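Local coordinates for acetylene hydratase Ahy (Pelobacter acetylenicus, PDB 2E7Z), which catalyses the hydration of acetylene to acetaldehyde, a non-redox reaction carried out with a tungsten-bis(molybdopterin guanine dinucleotide) cofactor and one [4Fe-4S] cluster, at residues A[30-36]-A[534-538]; A[131-135]-A[418-422]; A[490-496]-A[508-513]; A[644-650]-A[721-727]. All coordinates share one frame; numbering follows the deposited sequence.

Contact 1. Residues A[30-36]-A[534-538]; sequences ISEPHPT and QYTYM
With CG trans to its backbone N (chi1 -169°), H34 swings its imidazole against Y535, whose own CG stands trans to the carbonyl carbon and turns the phenol back toward the loop. The contact joins the loop that follows strand 25-29, in the N-terminal region that carries the iron-sulfur cysteines, to the start of strand 536-538, one half of a two-stranded antiparallel sheet with strand 474-476. It illustrates how a loop can be held by an aromatic side chain without a direct hydrogen bond across the interface. The two rings meet obliquely, their planes at 44°, and H34 CD2 lies over one face of the phenol, 3.6 Å from Y535 CG. P35 approaches the same tyrosine at about a right angle, its CD 3.6 Å from Y535 CD2. Farther out, I30 brings CD1 to within 3.8 Å of Y535 CZ, while E32 meets the hydroxyl with its methylene carbons and sends its carboxylate away. H3 adds an edge-to-face ring contact to Y535 from outside the two segments. Along the strand, P35 and T536 run alongside each other in opposite senses, P35 CG 3.3 Å from T536 OG1; the methyl groups of T36 and T536 also touch. The hydroxyl of T36 is bound to N476 on the partner strand. The imidazole is fixed at two corners. T36 N donates to H34 ND1 over 3.0 Å, tilted 32° from the ring plane, and in the plane at the other nitrogen a water lies 2.9 Å from H34 NE2 and donates to Y535 O over 2.8 Å.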
# COMPACT_ATOMS: atom_id res chain seq x y z
N ILE A 30 4.40 -14.98 -19.71
CA ILE A 30 4.05 -16.39 -19.71
C ILE A 30 3.51 -16.79 -21.09
O ILE A 30 2.62 -16.14 -21.65
CB ILE A 30 3.09 -16.72 -18.55
CG1 ILE A 30 2.95 -18.24 -18.40
CG2 ILE A 30 1.75 -16.01 -18.70
CD1 ILE A 30 2.61 -18.66 -17.00
N SER A 31 4.08 -17.86 -21.64
CA SER A 31 3.74 -18.31 -23.00
C SER A 31 2.49 -19.18 -23.06
O SER A 31 1.95 -19.45 -24.15
CB SER A 31 4.93 -19.04 -23.64
OG SER A 31 5.29 -20.18 -22.87
N GLU A 32 2.04 -19.66 -21.90
CA GLU A 32 0.83 -20.46 -21.79
C GLU A 32 -0.34 -19.59 -21.36
O GLU A 32 -0.14 -18.55 -20.74
CB GLU A 32 1.02 -21.57 -20.75
CG GLU A 32 2.13 -22.54 -21.11
CD GLU A 32 1.74 -23.47 -22.25
OE1 GLU A 32 0.53 -23.65 -22.49
OE2 GLU A 32 2.66 -24.01 -22.89
N PRO A 33 -1.58 -20.02 -21.68
CA PRO A 33 -2.76 -19.27 -21.23
C PRO A 33 -2.93 -19.36 -19.70
O PRO A 33 -3.32 -20.40 -19.17
CB PRO A 33 -3.91 -19.95 -21.97
CG PRO A 33 -3.38 -21.34 -22.30
CD PRO A 33 -1.93 -21.19 -22.52
N HIS A 34 -2.61 -18.27 -19.02
CA HIS A 34 -2.67 -18.25 -17.56
C HIS A 34 -4.07 -17.85 -17.07
O HIS A 34 -4.72 -16.99 -17.70
CB HIS A 34 -1.61 -17.31 -16.99
CG HIS A 34 -1.42 -17.44 -15.50
ND1 HIS A 34 -2.16 -16.71 -14.60
CD2 HIS A 34 -0.61 -18.24 -14.77
CE1 HIS A 34 -1.81 -17.04 -13.37
NE2 HIS A 34 -0.87 -17.97 -13.44
N PRO A 35 -4.55 -18.48 -15.98
CA PRO A 35 -5.91 -18.19 -15.49
C PRO A 35 -6.17 -16.74 -15.07
O PRO A 35 -7.31 -16.30 -15.11
CB PRO A 35 -6.07 -19.12 -14.29
CG PRO A 35 -5.11 -20.23 -14.55
CD PRO A 35 -3.93 -19.57 -15.21
N THR A 36 -5.12 -16.03 -14.65
CA THR A 36 -5.32 -14.66 -14.14
C THR A 36 -4.49 -13.61 -14.86
O THR A 36 -4.95 -12.48 -15.01
CB THR A 36 -5.04 -14.52 -12.62
OG1 THR A 36 -3.63 -14.54 -12.38
CG2 THR A 36 -5.76 -15.62 -11.79
N GLN A 534 -0.09 -26.64 -10.52
CA GLN A 534 -1.23 -25.92 -11.04
C GLN A 534 -1.01 -24.43 -10.83
O GLN A 534 -0.51 -24.02 -9.78
CB GLN A 534 -2.47 -26.37 -10.29
CG GLN A 534 -3.74 -25.66 -10.74
CD GLN A 534 -5.01 -26.29 -10.19
OE1 GLN A 534 -5.19 -27.51 -10.24
NE2 GLN A 534 -5.93 -25.46 -9.70
N TYR A 535 -1.34 -23.63 -11.84
CA TYR A 535 -1.09 -22.20 -11.79
C TYR A 535 -1.84 -21.47 -10.68
O TYR A 535 -1.27 -20.63 -9.99
CB TYR A 535 -1.50 -21.51 -13.09
CG TYR A 535 -0.61 -21.76 -14.26
CD1 TYR A 535 0.77 -21.76 -14.14
CD2 TYR A 535 -1.17 -21.91 -15.53
CE1 TYR A 535 1.59 -21.95 -15.27
CE2 TYR A 535 -0.38 -22.10 -16.64
CZ TYR A 535 1.00 -22.12 -16.52
OH TYR A 535 1.82 -22.32 -17.62
N THR A 536 -3.14 -21.75 -10.57
CA THR A 536 -4.03 -20.90 -9.78
C THR A 536 -5.05 -21.73 -9.02
O THR A 536 -5.63 -22.65 -9.60
CB THR A 536 -4.83 -19.98 -10.74
OG1 THR A 536 -3.91 -19.29 -11.59
CG2 THR A 536 -5.72 -18.98 -9.96
N TYR A 537 -5.29 -21.36 -7.77
CA TYR A 537 -6.32 -21.99 -6.96
C TYR A 537 -7.34 -20.95 -6.54
O TYR A 537 -7.01 -20.02 -5.80
CB TYR A 537 -5.70 -22.63 -5.73
CG TYR A 537 -4.79 -23.78 -6.07
CD1 TYR A 537 -3.44 -23.58 -6.33
CD2 TYR A 537 -5.27 -25.08 -6.10
CE1 TYR A 537 -2.59 -24.65 -6.63
CE2 TYR A 537 -4.45 -26.16 -6.39
CZ TYR A 537 -3.12 -25.94 -6.65
OH TYR A 537 -2.32 -27.03 -6.93
N MET A 538 -8.58 -21.11 -7.01
CA MET A 538 -9.65 -20.19 -6.66
C MET A 538 -10.23 -20.53 -5.30
O MET A 538 -10.35 -21.71 -4.95
CB MET A 538 -10.77 -20.22 -7.71
CG MET A 538 -10.31 -19.92 -9.14
SD MET A 538 -9.48 -18.32 -9.37
CE MET A 538 -10.66 -17.21 -8.60
O HOH W 1 0.67 -19.15 -11.26

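Contact 2. Residues A[131-135]-A[418-422]; sequences WTSAM and MGYAN. With MGD (2-amino-5,6-dimercapto-7-methyl-3,7,8a,9-tetrahydro-8-oxa-1,3,9,10-tetraaza-anthracen-4-one guanosine dinucleotide), chain E.
Apolar and van der Waals contact between Y420 and residues 132-134 joins strand 131-132, at one border of the seven-stranded mixed sheet, to the loop between strand 408-412 and helix 423-431, a cofactor-binding loop of the molybdopterin oxidoreductase fold. T132 comes from the opposite direction to the phenol, its CG2 3.6 Å from Y420 OH and oblique to the ring. S133 O lies at the ring edge, and the hydroxyl of Y420 rests 3.1 Å from S133 C. Although A134 N is nearby, its angle to Y420 OH is too poor for a hydrogen bond; the hydroxyl is bound to S106 instead. A phenylalanine in place of Y420 would probably leave the S106 hydroxyl without this mate.

Water-mediated bonding supplies the polar link: one molecule donates to A134 O over 2.8 Å and to G419 O over 2.9 Å.

Direct cofactor bonds come from the backbone of the 418-422 loop, showing how main-chain carbonyls can read a pterin. The MGD nitrogen N22 donates to G419 O at 2.9 Å, nearly straight at 169°, so this carbonyl serves both the water and the cofactor. At the next residue, MGD N19 donates to Y420 O at 2.8 Å. Without a bond, A134 CB rests 3.4 Å from MGD O3A.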
# COMPACT_ATOMS: atom_id res chain seq x y z
N TRP A 131 3.16 -3.13 15.20
CA TRP A 131 3.40 -3.44 13.80
C TRP A 131 2.78 -2.38 12.92
O TRP A 131 1.58 -2.02 13.15
CB TRP A 131 2.75 -4.78 13.45
CG TRP A 131 3.01 -5.22 12.05
CD1 TRP A 131 4.06 -6.00 11.65
CD2 TRP A 131 2.22 -4.97 10.88
NE1 TRP A 131 3.99 -6.21 10.29
CE2 TRP A 131 2.86 -5.62 9.80
CE3 TRP A 131 1.01 -4.29 10.64
CZ2 TRP A 131 2.36 -5.59 8.50
CZ3 TRP A 131 0.50 -4.25 9.33
CH2 TRP A 131 1.18 -4.93 8.27
N THR A 132 3.53 -1.89 11.94
CA THR A 132 2.93 -1.04 10.95
C THR A 132 3.54 -1.40 9.60
O THR A 132 4.39 -2.30 9.50
CB THR A 132 3.03 0.46 11.28
OG1 THR A 132 2.11 1.17 10.45
CG2 THR A 132 4.41 1.02 11.06
N SER A 133 3.09 -0.71 8.56
CA SER A 133 3.49 -1.06 7.22
C SER A 133 3.23 0.14 6.34
O SER A 133 2.30 0.92 6.58
CB SER A 133 2.68 -2.28 6.75
OG SER A 133 2.99 -2.63 5.41
N ALA A 134 4.01 0.27 5.28
CA ALA A 134 3.82 1.40 4.39
C ALA A 134 2.45 1.34 3.76
O ALA A 134 1.93 2.35 3.27
CB ALA A 134 4.94 1.42 3.36
N MET A 135 1.85 0.15 3.77
CA MET A 135 0.49 -0.03 3.27
C MET A 135 -0.59 0.56 4.19
O MET A 135 -1.80 0.50 3.89
CB MET A 135 0.20 -1.51 2.95
CG MET A 135 -0.21 -2.39 4.13
SD MET A 135 -0.36 -4.15 3.56
CE MET A 135 -1.81 -4.12 2.45
N MET A 418 11.92 6.32 4.39
CA MET A 418 11.38 7.04 3.24
C MET A 418 9.96 6.64 2.88
O MET A 418 9.44 7.11 1.85
CB MET A 418 12.30 6.79 2.01
CG MET A 418 13.65 7.52 2.07
SD MET A 418 14.84 7.04 0.77
CE MET A 418 13.87 7.08 -0.75
N GLY A 419 9.34 5.80 3.71
CA GLY A 419 8.12 5.09 3.30
C GLY A 419 6.85 5.64 3.91
O GLY A 419 5.77 5.06 3.73
N TYR A 420 6.95 6.76 4.64
CA TYR A 420 5.79 7.35 5.31
C TYR A 420 5.77 8.85 5.01
O TYR A 420 6.02 9.25 3.89
CB TYR A 420 5.80 6.99 6.81
CG TYR A 420 5.78 5.50 7.06
CD1 TYR A 420 6.98 4.76 7.12
CD2 TYR A 420 4.57 4.80 7.20
CE1 TYR A 420 6.97 3.38 7.32
CE2 TYR A 420 4.56 3.42 7.44
CZ TYR A 420 5.76 2.73 7.50
OH TYR A 420 5.71 1.39 7.71
N ALA A 421 5.41 9.68 5.98
CA ALA A 421 5.54 11.12 5.86
C ALA A 421 6.66 11.59 6.79
O ALA A 421 7.41 10.77 7.34
CB ALA A 421 4.22 11.80 6.19
N ASN A 422 6.81 12.91 6.95
CA ASN A 422 7.67 13.50 7.98
C ASN A 422 8.98 12.70 8.15
O ASN A 422 9.26 12.16 9.23
CB ASN A 422 6.89 13.66 9.29
CG ASN A 422 7.62 14.57 10.28
OD1 ASN A 422 8.71 15.09 10.00
ND2 ASN A 422 7.02 14.74 11.45
PB MGD E . 9.95 0.83 -0.19
O1B MGD E . 9.71 1.89 0.85
O2B MGD E . 10.67 1.17 -1.44
O3B MGD E . 8.58 0.14 -0.66
O3A MGD E . 6.32 0.50 0.39
PA MGD E . 7.44 -0.64 0.16
O1A MGD E . 6.96 -1.71 -0.78
O2A MGD E . 7.92 -1.01 1.53
O5' MGD E . 10.74 -0.35 0.57
C5' MGD E . 10.76 -1.65 0.00
C4' MGD E . 12.08 -2.27 0.40
O4' MGD E . 12.00 -3.68 0.11
C3' MGD E . 13.27 -1.79 -0.43
O3' MGD E . 14.28 -1.27 0.45
C2' MGD E . 13.77 -3.02 -1.22
O2' MGD E . 15.19 -3.10 -1.43
C1' MGD E . 13.29 -4.14 -0.34
N9 MGD E . 13.01 -5.42 -1.01
C8 MGD E . 12.43 -5.61 -2.22
N7 MGD E . 12.24 -6.92 -2.45
C5 MGD E . 12.63 -7.58 -1.34
C6 MGD E . 12.70 -8.96 -0.89
O6 MGD E . 12.31 -9.89 -1.62
N1 MGD E . 13.17 -9.16 0.35
C2 MGD E . 13.66 -8.22 1.15
N2 MGD E . 14.11 -8.56 2.39
N3 MGD E . 13.64 -6.93 0.80
C4 MGD E . 13.13 -6.59 -0.40
C10 MGD E . 5.37 0.72 -0.66
C11 MGD E . 4.25 1.55 -0.06
O11 MGD E . 4.83 2.82 0.23
C12 MGD E . 3.11 1.67 -1.04
S12 MGD E . 2.46 0.24 -1.71
C13 MGD E . 2.59 2.87 -1.34
S13 MGD E . 1.39 3.06 -2.53
C14 MGD E . 3.02 4.14 -0.66
N15 MGD E . 3.76 5.01 -1.56
C16 MGD E . 4.27 6.12 -0.95
C17 MGD E . 4.44 7.42 -1.62
O17 MGD E . 4.11 7.57 -2.82
N18 MGD E . 4.96 8.43 -0.89
C19 MGD E . 5.32 8.31 0.41
N19 MGD E . 5.85 9.35 1.08
N20 MGD E . 5.21 7.14 1.06
C21 MGD E . 4.70 6.07 0.45
N22 MGD E . 4.57 4.92 1.13
C23 MGD E . 3.85 3.79 0.58
O HOH W 2 2.98 4.75 4.33

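Contact 3. Residues A[490-496]-A[508-513]; sequences DEYYFIR and FPWKDR
R496 reaches across to the loop 508-513 as an extended chain, a worked case of an arginine gathering main-chain carbonyls. Its CB lies over one face of the Y492 ring, one helical turn earlier. CG passes F508 CB at 4.2 Å, and CD comes to 3.2 Å from W510 O. At NE the chain meets two carbonyls through weak bonds, to F508 O and W510 O. The firmer bond is at the tip, where R496 NH2 donates to F508 O over 2.8 Å, nearly in line with the C=O. K511 lays CD over one face of the guanidinium; its NZ is also close, a pairing of like charges likely to be unfavourable. W510 O takes a second donor, Y492 OH, at 2.7 Å, in the carbonyl plane and on a lone pair. With CG trans to the backbone N (chi1 -179°), Y492 points its ring at the loop, where F508 CD2 packs against its edge.

At the other end D490 N-caps the helix, its OD1 accepting from Y493 N at 2.9 Å. The R513 guanidinium stacks over D490, R513 NH1 3.2 Å from D490 CB, and a water links D490 OD2 to R513 N. R513 NH1 also bonds S114 and forms a salt bridge with D457, a cofactor-binding residue. The contact thus ties the start of helix 491-501 to the loop leading into helix 513-520, while helix 118-126 packs against Y492, I495, F508 and W510.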
# COMPACT_ATOMS: atom_id res chain seq x y z
N ASP A 490 15.52 -16.65 3.73
CA ASP A 490 14.11 -16.28 3.69
C ASP A 490 13.58 -15.64 4.98
O ASP A 490 14.20 -15.76 6.04
CB ASP A 490 13.29 -17.49 3.28
CG ASP A 490 13.13 -18.50 4.36
OD1 ASP A 490 12.25 -18.26 5.21
OD2 ASP A 490 13.82 -19.54 4.36
N GLU A 491 12.42 -14.99 4.88
CA GLU A 491 11.93 -14.21 6.00
C GLU A 491 11.58 -15.11 7.17
O GLU A 491 11.74 -14.71 8.33
CB GLU A 491 10.70 -13.42 5.56
CG GLU A 491 10.28 -12.35 6.53
CD GLU A 491 8.98 -11.67 6.10
OE1 GLU A 491 8.38 -12.15 5.10
OE2 GLU A 491 8.56 -10.68 6.74
N TYR A 492 11.09 -16.32 6.88
CA TYR A 492 10.76 -17.23 7.97
C TYR A 492 11.98 -17.75 8.70
O TYR A 492 11.94 -17.91 9.92
CB TYR A 492 9.89 -18.40 7.48
CG TYR A 492 9.53 -19.34 8.64
CD1 TYR A 492 8.83 -18.87 9.75
CD2 TYR A 492 9.94 -20.67 8.64
CE1 TYR A 492 8.53 -19.72 10.84
CE2 TYR A 492 9.62 -21.52 9.71
CZ TYR A 492 8.94 -21.03 10.79
OH TYR A 492 8.68 -21.87 11.84
N TYR A 493 13.07 -17.96 7.96
CA TYR A 493 14.33 -18.32 8.61
C TYR A 493 14.67 -17.30 9.70
O TYR A 493 14.93 -17.68 10.84
CB TYR A 493 15.44 -18.42 7.58
CG TYR A 493 16.77 -18.75 8.19
CD1 TYR A 493 17.13 -20.07 8.44
CD2 TYR A 493 17.66 -17.74 8.53
CE1 TYR A 493 18.37 -20.37 9.00
CE2 TYR A 493 18.87 -18.03 9.13
CZ TYR A 493 19.20 -19.35 9.36
OH TYR A 493 20.42 -19.68 9.90
N PHE A 494 14.68 -16.02 9.35
CA PHE A 494 14.95 -14.96 10.32
C PHE A 494 13.97 -15.05 11.50
O PHE A 494 14.39 -15.05 12.65
CB PHE A 494 14.86 -13.57 9.64
CG PHE A 494 14.82 -12.42 10.61
CD1 PHE A 494 15.86 -12.19 11.49
CD2 PHE A 494 13.70 -11.59 10.70
CE1 PHE A 494 15.83 -11.14 12.40
CE2 PHE A 494 13.67 -10.52 11.62
CZ PHE A 494 14.75 -10.30 12.47
N ILE A 495 12.67 -15.10 11.21
CA ILE A 495 11.68 -15.07 12.29
C ILE A 495 11.84 -16.29 13.22
O ILE A 495 11.84 -16.16 14.45
CB ILE A 495 10.23 -15.03 11.72
CG1 ILE A 495 9.97 -13.68 11.07
CG2 ILE A 495 9.17 -15.31 12.81
CD1 ILE A 495 8.89 -13.72 9.96
N ARG A 496 11.97 -17.49 12.64
CA ARG A 496 12.07 -18.68 13.46
C ARG A 496 13.33 -18.68 14.31
O ARG A 496 13.31 -19.04 15.49
CB ARG A 496 12.04 -19.95 12.62
CG ARG A 496 11.92 -21.18 13.51
CD ARG A 496 12.06 -22.50 12.77
NE ARG A 496 11.49 -23.55 13.63
CZ ARG A 496 12.15 -24.24 14.57
NH1 ARG A 496 13.47 -24.08 14.73
NH2 ARG A 496 11.49 -25.13 15.31
N PHE A 508 6.69 -22.60 17.07
CA PHE A 508 7.14 -22.56 15.68
C PHE A 508 7.65 -23.92 15.25
O PHE A 508 8.85 -24.11 15.05
CB PHE A 508 8.23 -21.49 15.49
CG PHE A 508 7.74 -20.08 15.72
CD1 PHE A 508 7.64 -19.57 17.01
CD2 PHE A 508 7.29 -19.29 14.65
CE1 PHE A 508 7.15 -18.31 17.24
CE2 PHE A 508 6.84 -18.01 14.89
CZ PHE A 508 6.74 -17.53 16.18
N PRO A 509 6.73 -24.87 15.07
CA PRO A 509 7.13 -26.25 14.80
C PRO A 509 7.69 -26.45 13.40
O PRO A 509 8.43 -27.40 13.17
CB PRO A 509 5.82 -27.03 14.97
CG PRO A 509 4.76 -26.06 14.66
CD PRO A 509 5.26 -24.75 15.21
N TRP A 510 7.38 -25.54 12.49
CA TRP A 510 7.82 -25.66 11.10
C TRP A 510 9.31 -25.37 11.06
O TRP A 510 9.74 -24.29 11.45
CB TRP A 510 7.03 -24.69 10.20
CG TRP A 510 5.60 -24.71 10.56
CD1 TRP A 510 4.67 -25.66 10.23
CD2 TRP A 510 4.92 -23.75 11.38
NE1 TRP A 510 3.45 -25.34 10.79
CE2 TRP A 510 3.58 -24.16 11.49
CE3 TRP A 510 5.32 -22.56 12.01
CZ2 TRP A 510 2.64 -23.44 12.22
CZ3 TRP A 510 4.39 -21.84 12.73
CH2 TRP A 510 3.06 -22.29 12.83
N LYS A 511 10.10 -26.35 10.66
CA LYS A 511 11.55 -26.21 10.74
C LYS A 511 12.14 -25.26 9.69
O LYS A 511 13.24 -24.76 9.88
CB LYS A 511 12.28 -27.55 10.64
CG LYS A 511 11.91 -28.56 11.73
CD LYS A 511 11.94 -27.95 13.13
CE LYS A 511 11.39 -28.93 14.16
NZ LYS A 511 11.24 -28.28 15.49
N ASP A 512 11.40 -25.04 8.60
CA ASP A 512 11.84 -24.14 7.54
C ASP A 512 10.62 -23.66 6.77
O ASP A 512 9.48 -24.08 7.03
CB ASP A 512 12.87 -24.79 6.61
CG ASP A 512 12.42 -26.14 6.05
OD1 ASP A 512 11.21 -26.35 5.85
OD2 ASP A 512 13.31 -26.99 5.80
N ARG A 513 10.86 -22.76 5.83
CA ARG A 513 9.79 -22.19 5.06
C ARG A 513 9.01 -23.26 4.31
O ARG A 513 7.81 -23.14 4.15
CB ARG A 513 10.28 -21.06 4.15
CG ARG A 513 9.11 -20.39 3.41
CD ARG A 513 9.55 -19.29 2.47
NE ARG A 513 10.59 -19.81 1.59
CZ ARG A 513 11.45 -19.09 0.88
NH1 ARG A 513 11.31 -17.76 0.81
NH2 ARG A 513 12.46 -19.68 0.22
O HOH W 3 13.38 -21.47 6.27

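Contact 4. Residues A[644-650]-A[721-727]; sequences WIWVETT and LAKAYKC
Y725 OH donates to E648 OE1 over 2.6 Å, meeting the carboxylate on its anti side but 29° out of its plane, while R653 also hydrogen-bonds this hydroxyl. The pair spans two adjacent antiparallel strands, 644-648 and 720-726, in the six-stranded mixed sheet of the C-terminal molybdopterin dinucleotide-binding domain, of the double-psi beta-barrel clan. Four backbone bonds join W646 with Y725 and E648 with K723, illustrating how a regular strand pair brings cross-strand side chains together on one face. There the phenol, with CG between backbone N and carbonyl carbon (chi1 55°), leans across to the neighbouring strand. W646 CB sits over its face, 3.8 Å from the ring centroid, in a CH-pi contact, and W646 CD1 approaches Y725 CE2 to 3.5 Å. A leucine in place of Y725 would probably leave E648 OE1 without this hydroxyl donor and W646 CB without an aromatic face.

K723 completes the row: its NZ shares a water with E648 OE2 and forms a salt bridge with E593. On the other face V647 and A724 pair, and I645 CD1 packs on A724 CB, near I669 of strand 668-671. At the chain end, C727 N donates to W644 O over 3.3 Å, and the thiol sulfur SG lies over the indole of W646, 3.9 Å from the centroid of its five-membered ring. A water in the indole plane accepts from W646 NE1 and donates to C727 O, each bond 2.7 Å long.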
# COMPACT_ATOMS: atom_id res chain seq x y z
N TRP A 644 17.87 22.13 -12.33
CA TRP A 644 17.62 21.69 -10.93
C TRP A 644 16.93 22.76 -10.09
O TRP A 644 17.29 23.94 -10.14
CB TRP A 644 18.94 21.28 -10.28
CG TRP A 644 19.46 19.98 -10.83
CD1 TRP A 644 20.26 19.81 -11.93
CD2 TRP A 644 19.19 18.66 -10.32
NE1 TRP A 644 20.51 18.46 -12.13
CE2 TRP A 644 19.88 17.74 -11.15
CE3 TRP A 644 18.45 18.16 -9.24
CZ2 TRP A 644 19.83 16.35 -10.94
CZ3 TRP A 644 18.41 16.79 -9.02
CH2 TRP A 644 19.10 15.90 -9.87
N ILE A 645 15.94 22.32 -9.31
CA ILE A 645 15.14 23.22 -8.51
C ILE A 645 14.96 22.64 -7.10
O ILE A 645 15.15 21.44 -6.89
CB ILE A 645 13.74 23.49 -9.13
CG1 ILE A 645 12.92 22.21 -9.31
CG2 ILE A 645 13.84 24.19 -10.49
CD1 ILE A 645 11.44 22.45 -9.52
N TRP A 646 14.58 23.49 -6.15
CA TRP A 646 14.00 23.02 -4.91
C TRP A 646 12.48 23.10 -5.02
O TRP A 646 11.92 24.05 -5.57
CB TRP A 646 14.46 23.89 -3.74
CG TRP A 646 15.91 23.79 -3.41
CD1 TRP A 646 16.89 24.71 -3.72
CD2 TRP A 646 16.55 22.74 -2.68
NE1 TRP A 646 18.11 24.27 -3.23
CE2 TRP A 646 17.92 23.07 -2.57
CE3 TRP A 646 16.10 21.55 -2.09
CZ2 TRP A 646 18.84 22.25 -1.91
CZ3 TRP A 646 17.01 20.74 -1.41
CH2 TRP A 646 18.37 21.09 -1.34
N VAL A 647 11.81 22.11 -4.46
CA VAL A 647 10.37 22.19 -4.29
C VAL A 647 10.15 22.16 -2.79
O VAL A 647 10.63 21.26 -2.10
CB VAL A 647 9.63 21.03 -5.00
CG1 VAL A 647 8.14 21.13 -4.75
CG2 VAL A 647 9.95 21.06 -6.50
N GLU A 648 9.45 23.17 -2.28
CA GLU A 648 9.37 23.39 -0.85
C GLU A 648 7.92 23.59 -0.42
O GLU A 648 7.17 24.37 -1.02
CB GLU A 648 10.22 24.62 -0.47
CG GLU A 648 10.17 24.96 1.02
CD GLU A 648 11.16 26.04 1.45
OE1 GLU A 648 11.94 26.55 0.62
OE2 GLU A 648 11.17 26.37 2.66
N THR A 649 7.53 22.89 0.64
CA THR A 649 6.26 23.12 1.32
C THR A 649 6.57 23.80 2.65
O THR A 649 7.74 24.00 3.00
CB THR A 649 5.58 21.78 1.61
OG1 THR A 649 6.38 21.05 2.56
CG2 THR A 649 5.38 20.95 0.35
N THR A 650 5.53 24.05 3.44
CA THR A 650 5.76 24.58 4.78
C THR A 650 6.53 23.59 5.67
O THR A 650 7.13 24.00 6.66
CB THR A 650 4.44 24.96 5.46
OG1 THR A 650 3.55 23.84 5.52
CG2 THR A 650 3.78 26.15 4.76
N LEU A 721 0.24 23.18 -0.34
CA LEU A 721 0.82 24.19 -1.21
C LEU A 721 2.34 24.08 -1.22
O LEU A 721 2.98 23.66 -0.22
CB LEU A 721 0.36 25.59 -0.77
CG LEU A 721 -1.15 25.86 -0.93
CD1 LEU A 721 -1.58 27.02 -0.02
CD2 LEU A 721 -1.52 26.12 -2.40
N ALA A 722 2.91 24.44 -2.36
CA ALA A 722 4.35 24.38 -2.58
C ALA A 722 4.86 25.57 -3.40
O ALA A 722 4.11 26.19 -4.16
CB ALA A 722 4.73 23.08 -3.25
N LYS A 723 6.16 25.84 -3.24
CA LYS A 723 6.86 26.76 -4.12
C LYS A 723 8.02 26.03 -4.79
O LYS A 723 8.52 25.02 -4.27
CB LYS A 723 7.40 27.97 -3.35
CG LYS A 723 8.42 27.62 -2.27
CD LYS A 723 9.09 28.85 -1.67
CE LYS A 723 8.26 29.44 -0.58
NZ LYS A 723 9.06 30.33 0.34
N ALA A 724 8.43 26.54 -5.95
CA ALA A 724 9.54 25.96 -6.68
C ALA A 724 10.51 27.08 -7.03
O ALA A 724 10.08 28.15 -7.47
CB ALA A 724 9.05 25.26 -7.92
N TYR A 725 11.79 26.83 -6.83
CA TYR A 725 12.82 27.85 -7.10
C TYR A 725 14.16 27.23 -7.50
O TYR A 725 14.43 26.08 -7.17
CB TYR A 725 12.95 28.83 -5.91
CG TYR A 725 13.23 28.17 -4.57
CD1 TYR A 725 12.19 27.73 -3.76
CD2 TYR A 725 14.53 27.98 -4.12
CE1 TYR A 725 12.45 27.12 -2.51
CE2 TYR A 725 14.81 27.38 -2.90
CZ TYR A 725 13.76 26.94 -2.10
OH TYR A 725 14.05 26.35 -0.89
N LYS A 726 14.97 27.98 -8.24
CA LYS A 726 16.26 27.48 -8.72
C LYS A 726 17.21 27.13 -7.58
O LYS A 726 17.22 27.82 -6.54
CB LYS A 726 16.93 28.50 -9.67
CG LYS A 726 16.74 28.24 -11.18
CD LYS A 726 16.46 29.53 -12.02
CE LYS A 726 17.52 30.63 -11.86
NZ LYS A 726 18.48 30.73 -13.01
N CYS A 727 17.97 26.05 -7.76
CA CYS A 727 19.05 25.67 -6.86
C CYS A 727 20.22 26.65 -6.92
O CYS A 727 21.08 26.65 -6.05
CB CYS A 727 19.55 24.27 -7.21
SG CYS A 727 18.48 22.95 -6.63
OXT CYS A 727 20.34 27.47 -7.84
O HOH W 4 20.42 25.64 -3.62
O HOH W 5 9.62 28.78 2.86
O HOH W 6 3.02 24.32 2.25

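How the contacts relate
The four contacts lie at graded distances from the buried metal cofactors. Contact 2 is the innermost, its centre about 9 Å from that of the chain; its A134 side chain lies about 8 Å from the tungsten. Contact 3 comes within about 7 Å of contact 2 between nearest atoms, and its R513 side chain is about 8 Å from an MGD. Contact 4 approaches contact 2 to about 9 Å between nearest atoms, with the T649 side chain about 12 Å from an MGD. Contact 1 stands apart, but the I30 side chain is about 10 Å from the iron-sulfur cluster. Contact 4 lies across the chain's centre from contacts 1 and 3, each about 47 Å away between centres.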